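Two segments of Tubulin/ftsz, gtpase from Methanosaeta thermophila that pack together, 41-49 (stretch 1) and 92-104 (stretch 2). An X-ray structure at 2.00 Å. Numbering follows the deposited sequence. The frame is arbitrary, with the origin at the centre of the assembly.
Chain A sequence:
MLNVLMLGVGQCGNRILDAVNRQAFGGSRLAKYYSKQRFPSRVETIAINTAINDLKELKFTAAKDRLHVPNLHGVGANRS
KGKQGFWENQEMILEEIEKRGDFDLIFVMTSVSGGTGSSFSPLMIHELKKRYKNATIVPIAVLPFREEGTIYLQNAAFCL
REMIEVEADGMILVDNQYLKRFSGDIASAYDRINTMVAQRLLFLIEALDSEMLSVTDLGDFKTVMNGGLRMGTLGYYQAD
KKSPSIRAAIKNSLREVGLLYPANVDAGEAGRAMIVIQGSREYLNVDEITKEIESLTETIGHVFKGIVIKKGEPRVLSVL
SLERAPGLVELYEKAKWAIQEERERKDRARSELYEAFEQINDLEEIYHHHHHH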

# COMPACT_ATOMS: atom_id res chain seq x y z
N SER A 41 22.20 -7.17 -3.61
CA SER A 41 20.98 -7.77 -3.10
C SER A 41 20.12 -8.33 -4.24
O SER A 41 20.03 -7.75 -5.32
CB SER A 41 20.16 -6.76 -2.29
OG SER A 41 19.63 -5.73 -3.11
N ARG A 42 19.49 -9.46 -3.98
CA ARG A 42 18.70 -10.14 -4.99
C ARG A 42 17.25 -9.70 -4.84
O ARG A 42 16.65 -9.91 -3.78
CB ARG A 42 18.86 -11.64 -4.79
CG ARG A 42 18.31 -12.52 -5.89
CD ARG A 42 18.69 -13.95 -5.61
NE ARG A 42 18.03 -14.49 -4.42
CZ ARG A 42 16.89 -15.19 -4.47
NH1 ARG A 42 16.33 -15.45 -5.64
NH2 ARG A 42 16.34 -15.65 -3.35
N VAL A 43 16.68 -9.07 -5.88
CA VAL A 43 15.27 -8.67 -5.86
C VAL A 43 14.42 -9.44 -6.86
O VAL A 43 14.54 -9.24 -8.07
CB VAL A 43 15.09 -7.15 -6.16
CG1 VAL A 43 13.63 -6.75 -6.00
CG2 VAL A 43 15.96 -6.30 -5.25
N GLU A 44 13.53 -10.29 -6.36
CA GLU A 44 12.63 -11.05 -7.21
C GLU A 44 11.25 -10.41 -7.24
O GLU A 44 10.76 -9.89 -6.24
CB GLU A 44 12.51 -12.50 -6.73
CG GLU A 44 13.84 -13.24 -6.71
CD GLU A 44 14.22 -13.83 -8.05
OE1 GLU A 44 13.48 -13.62 -9.03
OE2 GLU A 44 15.27 -14.49 -8.14
N THR A 45 10.63 -10.43 -8.41
CA THR A 45 9.33 -9.83 -8.57
C THR A 45 8.40 -10.82 -9.22
O THR A 45 8.76 -11.45 -10.21
CB THR A 45 9.41 -8.56 -9.43
OG1 THR A 45 9.86 -8.90 -10.75
CG2 THR A 45 10.37 -7.56 -8.82
N ILE A 46 7.21 -10.98 -8.66
CA ILE A 46 6.17 -11.78 -9.29
C ILE A 46 4.89 -10.99 -9.32
O ILE A 46 4.43 -10.52 -8.28
CB ILE A 46 5.91 -13.10 -8.56
CG1 ILE A 46 7.22 -13.86 -8.37
CG2 ILE A 46 4.93 -13.97 -9.37
CD1 ILE A 46 7.05 -15.08 -7.51
N ALA A 47 4.34 -10.81 -10.51
CA ALA A 47 3.03 -10.21 -10.67
C ALA A 47 2.00 -11.34 -10.69
O ALA A 47 2.04 -12.22 -11.54
CB ALA A 47 2.98 -9.44 -11.95
N ILE A 48 1.07 -11.31 -9.74
CA ILE A 48 0.07 -12.36 -9.64
C ILE A 48 -1.31 -11.78 -9.95
O ILE A 48 -1.67 -10.70 -9.45
CB ILE A 48 0.12 -13.00 -8.24
CG1 ILE A 48 1.56 -13.41 -7.91
CG2 ILE A 48 -0.83 -14.21 -8.15
CD1 ILE A 48 1.81 -13.88 -6.50
N ASN A 49 -2.07 -12.48 -10.80
CA ASN A 49 -3.42 -12.04 -11.18
C ASN A 49 -4.30 -13.18 -11.69
O ASN A 49 -3.80 -14.17 -12.23
CB ASN A 49 -3.34 -10.95 -12.25
CG ASN A 49 -4.46 -9.94 -12.14
OD1 ASN A 49 -5.60 -10.28 -11.81
ND2 ASN A 49 -4.14 -8.67 -12.40
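Stretch 2, residues 92-104: MILEEIEKRGDFD

Stretch 2 opens within a helix that begins earlier in the chain and runs nearly antiparallel to strand 42–49: the axes cross at 161° and approach to 10.4 Å. Backbone hydrogen bonds such as Glu 98 N to Leu 94 O (2.9 Å) maintain the helix, and a type I turn from Glu 98 to Gly 101 then leads into the extended residues Asp 102 and Phe 103. The register pairs Ile 48 with Ile 93, Ile 46 with Ile 97, Glu 44 with Arg 100 and Arg 42 with Phe 103. These alternate strand residues all direct CA-to-CB toward stretch 2.

The buried end is aliphatic. Ile 46 and Ile 48 both adopt chi1 m, chi2 t, which places CD1 against the helix; Ile 48 CD1 lies 4.3 Å from Ile 93 CG2, and Ile 46 CD1 lies 4.1 Å from Ile 97 CG1. Ile 93 and Ile 97, also m at chi1, have CA-to-CB bonds sideways to the strand and still meet it, through CG2 and CG1 respectively.

Arg 100 has the most surface covered by the strand. With chi1 m and chi2 and chi3 t, its extended chain carries the guanidinium over Ile 46, whose CG1 packs on one face 3.8 Å from Arg 100 CZ. The edge remains free for charge: Arg 100 NH1 forms a salt bridge with Glu 44 OE1 (3.2 Å), while Arg 100 NH2 bonds Glu 96 OE2 (3.0 Å). Glu 96, t then p, bends its carboxylate to that guanidinium.

Arg 42 is t, t, then p at chi3, a bend near its tip. Arg 42 NH1 and NH2 each donate to Arg 100 O at 2.8 Å, and Arg 42 NH1 bridges Glu 44 OE2 at 2.9 Å. Glu 44, m at chi1 and chi2, thus serves both arginines, while its CG meets the ring edge of Phe 103 at CE1 (3.8 Å). Gly 101, at phi 95° and psi −156°, suits a backbone where a CB would jam against the preceding carbonyl.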

# COMPACT_ATOMS: atom_id res chain seq x y z
N MET A 92 -0.14 -23.78 -5.97
CA MET A 92 0.48 -23.35 -7.22
C MET A 92 1.17 -22.00 -7.03
O MET A 92 2.28 -21.77 -7.50
CB MET A 92 -0.59 -23.27 -8.32
CG MET A 92 -0.04 -22.92 -9.68
SD MET A 92 -0.39 -21.22 -10.13
CE MET A 92 -2.18 -21.24 -10.23
N ILE A 93 0.48 -21.10 -6.34
CA ILE A 93 1.03 -19.79 -6.05
C ILE A 93 2.27 -19.88 -5.15
O ILE A 93 3.34 -19.38 -5.49
CB ILE A 93 -0.05 -18.90 -5.42
CG1 ILE A 93 -1.04 -18.50 -6.51
CG2 ILE A 93 0.57 -17.67 -4.77
CD1 ILE A 93 -2.45 -18.29 -6.02
N LEU A 94 2.12 -20.55 -4.01
CA LEU A 94 3.25 -20.74 -3.09
C LEU A 94 4.45 -21.47 -3.71
O LEU A 94 5.61 -21.17 -3.39
CB LEU A 94 2.78 -21.46 -1.83
CG LEU A 94 1.84 -20.66 -0.95
CD1 LEU A 94 1.22 -21.56 0.11
CD2 LEU A 94 2.63 -19.56 -0.29
N GLU A 95 4.17 -22.42 -4.60
CA GLU A 95 5.21 -23.14 -5.30
C GLU A 95 6.08 -22.18 -6.12
O GLU A 95 7.31 -22.25 -6.09
CB GLU A 95 4.61 -24.22 -6.20
CG GLU A 95 5.58 -24.82 -7.19
CD GLU A 95 4.98 -25.98 -7.97
OE1 GLU A 95 3.80 -26.32 -7.70
OE2 GLU A 95 5.68 -26.55 -8.82
N GLU A 96 5.42 -21.27 -6.82
CA GLU A 96 6.12 -20.30 -7.65
C GLU A 96 7.06 -19.44 -6.82
O GLU A 96 8.16 -19.09 -7.27
CB GLU A 96 5.11 -19.42 -8.40
CG GLU A 96 5.76 -18.36 -9.28
CD GLU A 96 6.79 -18.91 -10.25
OE1 GLU A 96 6.59 -20.05 -10.75
OE2 GLU A 96 7.80 -18.22 -10.49
N ILE A 97 6.63 -19.09 -5.62
CA ILE A 97 7.45 -18.31 -4.71
C ILE A 97 8.64 -19.12 -4.20
O ILE A 97 9.78 -18.66 -4.25
CB ILE A 97 6.62 -17.80 -3.53
CG1 ILE A 97 5.59 -16.79 -4.03
CG2 ILE A 97 7.51 -17.24 -2.44
CD1 ILE A 97 4.47 -16.52 -3.08
N GLU A 98 8.37 -20.34 -3.73
CA GLU A 98 9.43 -21.19 -3.18
C GLU A 98 10.51 -21.56 -4.19
O GLU A 98 11.66 -21.79 -3.81
CB GLU A 98 8.83 -22.43 -2.51
CG GLU A 98 8.15 -22.11 -1.19
CD GLU A 98 7.18 -23.18 -0.74
OE1 GLU A 98 6.96 -24.16 -1.49
OE2 GLU A 98 6.65 -23.06 0.39
N LYS A 99 10.17 -21.58 -5.47
CA LYS A 99 11.14 -21.85 -6.52
C LYS A 99 12.27 -20.82 -6.55
O LYS A 99 13.34 -21.10 -7.09
CB LYS A 99 10.47 -21.82 -7.90
CG LYS A 99 9.50 -22.95 -8.18
CD LYS A 99 8.98 -22.87 -9.61
CE LYS A 99 8.06 -24.04 -9.93
NZ LYS A 99 7.60 -24.01 -11.34
N ARG A 100 12.04 -19.65 -5.96
CA ARG A 100 13.00 -18.56 -6.04
C ARG A 100 13.86 -18.42 -4.80
O ARG A 100 14.61 -17.45 -4.67
CB ARG A 100 12.28 -17.26 -6.37
CG ARG A 100 11.37 -17.41 -7.55
CD ARG A 100 11.00 -16.10 -8.19
NE ARG A 100 10.17 -16.34 -9.36
CZ ARG A 100 10.03 -15.48 -10.36
NH1 ARG A 100 10.67 -14.31 -10.34
NH2 ARG A 100 9.25 -15.80 -11.39
N GLY A 101 13.78 -19.39 -3.90
CA GLY A 101 14.72 -19.43 -2.79
C GLY A 101 14.25 -18.78 -1.50
O GLY A 101 13.05 -18.68 -1.24
N ASP A 102 15.21 -18.38 -0.68
CA ASP A 102 14.90 -17.75 0.59
C ASP A 102 14.86 -16.25 0.44
O ASP A 102 15.50 -15.69 -0.45
CB ASP A 102 15.93 -18.11 1.67
CG ASP A 102 15.62 -19.42 2.36
OD1 ASP A 102 14.44 -19.83 2.38
OD2 ASP A 102 16.55 -20.04 2.91
N PHE A 103 14.09 -15.60 1.30
CA PHE A 103 13.97 -14.16 1.31
C PHE A 103 14.02 -13.63 2.72
O PHE A 103 13.48 -14.24 3.64
CB PHE A 103 12.66 -13.73 0.66
CG PHE A 103 12.55 -14.19 -0.75
CD1 PHE A 103 13.30 -13.56 -1.74
CD2 PHE A 103 11.77 -15.27 -1.07
CE1 PHE A 103 13.23 -14.00 -3.04
CE2 PHE A 103 11.68 -15.71 -2.36
CZ PHE A 103 12.42 -15.07 -3.36
N ASP A 104 14.65 -12.47 2.87
CA ASP A 104 14.70 -11.80 4.16
C ASP A 104 13.58 -10.76 4.27
O ASP A 104 13.15 -10.40 5.35
CB ASP A 104 16.05 -11.12 4.31
CG ASP A 104 17.22 -12.04 3.94
OD1 ASP A 104 17.31 -13.15 4.52
OD2 ASP A 104 18.03 -11.65 3.08